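Local structure of structure-specific endonuclease subunit slx1 (4ZDT) at residues C6-E11 and S29-T34. The protein acts, together with slx4, as a structure-specific endonuclease that nicks the duplex of branched DNA close to junctions with single strands, this chain being its zinc-binding RING finger domain. Numbering follows the deposited sequence.
With ZN (zinc ion), chain E.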
ATOM      1  N   CYS A   6      -6.542  10.684  12.224  1.00 41.59           N
ATOM      2  CA  CYS A   6      -5.269  10.082  11.847  1.00 39.80           C
ATOM      3  C   CYS A   6      -4.118  10.853  12.486  1.00 40.37           C
ATOM      4  O   CYS A   6      -4.055  12.083  12.409  1.00 40.29           O
ATOM      5  CB  CYS A   6      -5.090  10.019  10.325  1.00 39.29           C
ATOM      6  SG  CYS A   6      -3.379   9.642   9.847  1.00 34.23           S
ATOM      7  N   ASN A   7      -3.192  10.120  13.094  1.00 39.97           N
ATOM      8  CA  ASN A   7      -2.072  10.727  13.803  1.00 40.62           C
ATOM      9  C   ASN A   7      -0.896  11.146  12.917  1.00 40.26           C
ATOM     10  O   ASN A   7       0.169  11.492  13.428  1.00 39.72           O
ATOM     11  CB  ASN A   7      -1.578   9.795  14.913  1.00 41.11           C
ATOM     12  CG  ASN A   7      -0.835   8.589  14.373  1.00 42.96           C
ATOM     13  OD1 ASN A   7      -0.970   8.235  13.202  0.50 44.52           O
ATOM     14  ND2 ASN A   7      -0.041   7.952  15.227  1.00 43.63           N
ATOM     15  N   LEU A   8      -1.080  11.122  11.599  1.00 39.71           N
ATOM     16  CA  LEU A   8      -0.009  11.543  10.702  1.00 40.07           C
ATOM     17  C   LEU A   8      -0.429  12.672   9.761  1.00 40.77           C
ATOM     18  O   LEU A   8       0.408  13.496   9.377  1.00 40.74           O
ATOM     19  CB  LEU A   8       0.514  10.340   9.891  1.00 39.55           C
ATOM     20  CG  LEU A   8       1.138   9.182  10.691  1.00 39.50           C
ATOM     21  CD1 LEU A   8       1.382   7.943   9.812  1.00 37.18           C
ATOM     22  CD2 LEU A   8       2.437   9.606  11.390  1.00 38.18           C
ATOM     23  N   CYS A   9      -1.715  12.696   9.374  1.00 41.08           N
ATOM     24  CA  CYS A   9      -2.233  13.701   8.442  1.00 41.98           C
ATOM     25  C   CYS A   9      -3.328  14.587   9.053  1.00 43.54           C
ATOM     26  O   CYS A   9      -3.745  15.582   8.443  1.00 43.41           O
ATOM     27  CB  CYS A   9      -2.753  13.039   7.172  1.00 41.34           C
ATOM     28  SG  CYS A   9      -4.429  12.427   7.297  1.00 38.85           S
ATOM     29  N   TYR A  10      -3.805  14.194  10.237  1.00 44.66           N
ATOM     30  CA  TYR A  10      -4.753  14.975  11.045  1.00 46.53           C
ATOM     31  C   TYR A  10      -6.162  15.118  10.463  1.00 47.23           C
ATOM     32  O   TYR A  10      -6.998  15.843  11.034  1.00 47.40           O
ATOM     33  CB  TYR A  10      -4.164  16.351  11.442  1.00 46.64           C
ATOM     34  CG  TYR A  10      -2.726  16.245  11.907  1.00 48.88           C
ATOM     35  CD1 TYR A  10      -2.397  15.554  13.075  1.00 50.29           C
ATOM     36  CD2 TYR A  10      -1.692  16.815  11.158  1.00 50.92           C
ATOM     37  CE1 TYR A  10      -1.079  15.432  13.485  1.00 52.15           C
ATOM     38  CE2 TYR A  10      -0.368  16.708  11.568  1.00 52.04           C
ATOM     39  CZ  TYR A  10      -0.070  16.009  12.730  1.00 52.82           C
ATOM     40  OH  TYR A  10       1.235  15.891  13.153  1.00 54.88           O
ATOM     41  N   GLU A  11      -6.433  14.428   9.354  1.00 48.00           N
ATOM     42  CA  GLU A  11      -7.793  14.337   8.828  1.00 48.90           C
ATOM     43  C   GLU A  11      -8.552  13.276   9.602  1.00 49.51           C
ATOM     44  O   GLU A  11      -7.950  12.370  10.199  1.00 49.20           O
ATOM     45  CB  GLU A  11      -7.812  14.006   7.326  1.00 49.19           C
ATOM     46  CG  GLU A  11      -6.920  14.885   6.447  1.00 50.68           C
ATOM     47  CD  GLU A  11      -7.343  16.348   6.437  1.00 53.79           C
ATOM     48  OE1 GLU A  11      -8.564  16.621   6.359  1.00 53.12           O
ATOM     49  OE2 GLU A  11      -6.447  17.225   6.494  1.00 55.56           O
ATOM     50  N   SER A  29      -1.521   3.857  18.749  1.00 27.11           N
ATOM     51  CA  SER A  29      -1.376   4.869  17.692  1.00 27.33           C
ATOM     52  C   SER A  29      -2.260   4.528  16.488  1.00 27.14           C
ATOM     53  O   SER A  29      -2.112   3.447  15.897  1.00 26.17           O
ATOM     54  CB  SER A  29       0.079   4.928  17.231  1.00 27.00           C
ATOM     55  OG  SER A  29       0.230   5.859  16.174  1.00 28.97           O
ATOM     56  N   ILE A  30      -3.173   5.436  16.136  1.00 25.94           N
ATOM     57  CA  ILE A  30      -4.138   5.204  15.068  1.00 26.52           C
ATOM     58  C   ILE A  30      -3.836   6.106  13.861  1.00 26.87           C
ATOM     59  O   ILE A  30      -3.508   7.291  14.018  1.00 26.57           O
ATOM     60  CB  ILE A  30      -5.611   5.324  15.565  1.00 27.54           C
ATOM     61  CG1 ILE A  30      -5.903   4.209  16.595  1.00 27.76           C
ATOM     62  CG2 ILE A  30      -6.602   5.183  14.402  1.00 26.84           C
ATOM     63  CD1 ILE A  30      -7.200   4.386  17.394  1.00 30.22           C
ATOM     64  N   ASN A  31      -3.953   5.550  12.660  1.00 25.85           N
ATOM     65  CA  ASN A  31      -3.696   6.316  11.442  1.00 26.45           C
ATOM     66  C   ASN A  31      -4.194   5.624  10.175  1.00 26.12           C
ATOM     67  O   ASN A  31      -4.438   4.417  10.170  1.00 25.86           O
ATOM     68  CB  ASN A  31      -2.204   6.631  11.315  1.00 26.50           C
ATOM     69  CG  ASN A  31      -1.325   5.493  11.797  1.00 27.64           C
ATOM     70  OD1 ASN A  31      -1.454   4.358  11.339  1.00 28.56           O
ATOM     71  ND2 ASN A  31      -0.425   5.793  12.727  1.00 24.34           N
ATOM     72  N   HIS A  32      -4.342   6.399   9.100  1.00 26.01           N
ATOM     73  CA  HIS A  32      -4.793   5.861   7.808  1.00 25.41           C
ATOM     74  C   HIS A  32      -3.760   4.843   7.359  1.00 24.27           C
ATOM     75  O   HIS A  32      -2.570   5.049   7.564  1.00 23.42           O
ATOM     76  CB  HIS A  32      -4.832   6.951   6.723  1.00 25.61           C
ATOM     77  CG  HIS A  32      -5.957   7.923   6.859  1.00 27.05           C
ATOM     78  ND1 HIS A  32      -5.762   9.234   7.244  1.00 28.82           N
ATOM     79  CD2 HIS A  32      -7.284   7.788   6.631  1.00 29.13           C
ATOM     80  CE1 HIS A  32      -6.929   9.859   7.256  1.00 30.23           C
ATOM     81  NE2 HIS A  32      -7.865   9.005   6.887  1.00 30.12           N
ATOM     82  N   LEU A  33      -4.216   3.753   6.746  1.00 24.08           N
ATOM     83  CA  LEU A  33      -3.295   2.762   6.156  1.00 24.16           C
ATOM     84  C   LEU A  33      -2.310   3.408   5.215  1.00 24.57           C
ATOM     85  O   LEU A  33      -1.112   3.168   5.318  1.00 23.98           O
ATOM     86  CB  LEU A  33      -4.064   1.669   5.402  1.00 23.63           C
ATOM     87  CG  LEU A  33      -4.965   0.758   6.234  1.00 24.65           C
ATOM     88  CD1 LEU A  33      -5.854  -0.079   5.323  1.00 24.45           C
ATOM     89  CD2 LEU A  33      -4.074  -0.165   7.112  1.00 26.92           C
ATOM     90  N   THR A  34      -2.815   4.231   4.284  1.00 24.73           N
ATOM     91  CA  THR A  34      -1.931   4.850   3.299  1.00 25.00           C
ATOM     92  C   THR A  34      -0.944   5.799   3.951  1.00 24.97           C
ATOM     93  O   THR A  34       0.227   5.801   3.593  1.00 24.79           O
ATOM     94  CB  THR A  34      -2.705   5.546   2.149  1.00 25.04           C
ATOM     95  OG1 THR A  34      -3.661   6.448   2.713  1.00 25.73           O
ATOM     96  CG2 THR A  34      -3.443   4.518   1.347  1.00 23.80           C
TER
HETATM   97 ZN    ZN E 301      -3.906  10.072   7.517  1.00 43.55          ZN
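A zinc ion joins the two segments. Cys6 SG and Cys9 SG each sit 2.4 Å from the zinc, and His32 ND1 is the third ligand, 2.0 Å from the metal; Cys35, from the helix that starts just after His32, supplies the fourth. Cys6 holds SG anti to its backbone N (chi1 167°), whereas Cys9 tucks SG between its N and carbonyl carbon (chi1 84°), and with the turn of the backbone this brings both sulfurs of the CxxC motif to one metal. Cys9 SG lies at the edge of the imidazole, close to its plane.

Around the sulfurs runs a set of N-H···S bonds. Cys6 SG accepts from Leu8 N at 3.2 Å, from Cys9 N, and, across the contact, from His32 N at 3.5 Å along a nearly straight line (167°); Cys9 SG takes Glu11 N.

Next to the site, Asn7 N donates to Ile30 O at 3.0 Å. The Asn31 amide reaches across obliquely, its ND2 giving Asn7 OD1 a short 2.5 Å bond on an in-plane lone pair.

An alanine at Cys6 would remove a zinc ligand and the acceptor of three N-H groups, and would probably loosen both the site and the turn. Three N-H groups on one sulfur probably spread the thiolate's negative charge, and they tie the CxxC turn and the start of the helix to the same atom of this RING-finger zinc site.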